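Local coordinates for dnab-like replicative helicase (Bacillus phage SPP1, PDB 3BH0), which probably unwinds duplex DNA at the phage replication fork, its ATPase domain, the part in this structure, probably coupling ATP hydrolysis to movement along DNA, at residues I73-R76 / P77-K81. Residues are numbered along the deposited sequence; the frame is centred on the assembly and turned at random.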
# COMPACT_ATOMS: atom_id res chain seq x y z
N ILE A 73 -1.81 -1.49 -5.50
CA ILE A 73 -2.72 -2.33 -4.75
C ILE A 73 -4.10 -2.00 -5.30
O ILE A 73 -4.66 -0.95 -4.99
CB ILE A 73 -2.67 -2.08 -3.21
CG1 ILE A 73 -1.27 -2.38 -2.67
CG2 ILE A 73 -3.68 -2.96 -2.51
CD1 ILE A 73 -1.05 -1.92 -1.25
N ALA A 74 -4.59 -2.89 -6.14
CA ALA A 74 -5.89 -2.71 -6.75
C ALA A 74 -6.91 -3.77 -6.29
O ALA A 74 -6.60 -4.95 -6.10
CB ALA A 74 -5.76 -2.68 -8.26
N ALA A 75 -8.14 -3.35 -6.09
CA ALA A 75 -9.20 -4.27 -5.67
C ALA A 75 -10.54 -3.61 -5.87
O ALA A 75 -10.65 -2.39 -5.82
CB ALA A 75 -9.03 -4.66 -4.19
N ARG A 76 -11.55 -4.45 -6.09
CA ARG A 76 -12.94 -4.05 -6.02
C ARG A 76 -13.29 -3.59 -4.59
O ARG A 76 -12.51 -3.83 -3.66
CB ARG A 76 -13.81 -5.22 -6.47
CG ARG A 76 -13.65 -5.58 -7.95
CD ARG A 76 -14.26 -4.52 -8.86
NE ARG A 76 -15.65 -4.25 -8.53
CZ ARG A 76 -16.25 -3.06 -8.62
NH1 ARG A 76 -15.60 -1.99 -9.05
NH2 ARG A 76 -17.52 -2.95 -8.24
N PRO A 77 -14.43 -2.89 -4.42
CA PRO A 77 -14.84 -2.52 -3.06
C PRO A 77 -15.03 -3.73 -2.14
O PRO A 77 -15.43 -4.81 -2.59
CB PRO A 77 -16.18 -1.81 -3.27
CG PRO A 77 -16.16 -1.37 -4.69
CD PRO A 77 -15.37 -2.38 -5.43
N SER A 78 -14.72 -3.55 -0.86
CA SER A 78 -14.99 -4.55 0.19
C SER A 78 -14.02 -5.73 0.23
O SER A 78 -14.31 -6.72 0.91
CB SER A 78 -16.42 -5.10 0.08
OG SER A 78 -17.37 -4.13 0.46
N MET A 79 -12.91 -5.64 -0.50
CA MET A 79 -11.92 -6.71 -0.48
C MET A 79 -10.87 -6.52 0.63
O MET A 79 -10.08 -7.43 0.88
CB MET A 79 -11.24 -6.82 -1.83
CG MET A 79 -12.19 -6.99 -3.02
SD MET A 79 -13.12 -8.56 -3.09
CE MET A 79 -13.11 -8.79 -4.85
N GLY A 80 -10.85 -5.36 1.27
CA GLY A 80 -9.92 -5.08 2.37
C GLY A 80 -8.77 -4.11 2.08
O GLY A 80 -7.86 -3.96 2.91
N LYS A 81 -8.85 -3.44 0.93
CA LYS A 81 -7.82 -2.57 0.36
C LYS A 81 -7.23 -1.53 1.31
O LYS A 81 -6.01 -1.44 1.44
CB LYS A 81 -8.41 -1.87 -0.87
CG LYS A 81 -7.46 -1.06 -1.73
CD LYS A 81 -8.09 -0.79 -3.11
CE LYS A 81 -9.23 0.22 -3.04
NZ LYS A 81 -10.19 0.02 -4.16
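Lys81 turns its ammonium group back to Ala75, and the one hydrogen bond between 73-76 and 77-81 results: NZ donates to Ala75 O at 3.0 Å. The nitrogen comes in at 145° to the C=O, tilted 29° from the carbonyl plane. Two torsions explain the reach: CG stands anti to the backbone N, and a single bend at chi3 (72°) brings the otherwise extended chain round to the carbonyl. On the way, Lys81 CD passes 3.9 Å from Ile73 O.

Apolar packing is confined to two pairs. Ala75 CB meets Met79 CB at 3.9 Å, and the CE methyl of Met79 lies 4.0 Å from Arg76 CB. Between them Met79 CG sits 3.2 Å from Arg76 O, a close van der Waals approach to the first carbonyl of the turn. Tyr264 and Tyr269 also touch Met79.

Arg76 and Pro77 lie alongside each other, and Pro77 CD sits 3.4 Å above the centre of one face of the Arg76 guanidinium. Bends at chi2 and chi3 fold the arginine into this position, and NH1 bonded to Leu230 O together with a salt bridge from NE to Glu235 restrict its rotation.

The backbone evidence is a type II beta turn from Arg76 to Met79, followed by Gly80 as N-cap of helix 81-93. Gly80 has a positive phi, and at its backbone angles a CB would press against the preceding carbonyl O. Strand 70-74, this glycine-containing loop and the helix beginning at Lys81 are consistent with the P-loop (Walker A) expected of a RecA-like DnaB-family ATPase domain, whose lysine typically contacts nucleotide phosphates.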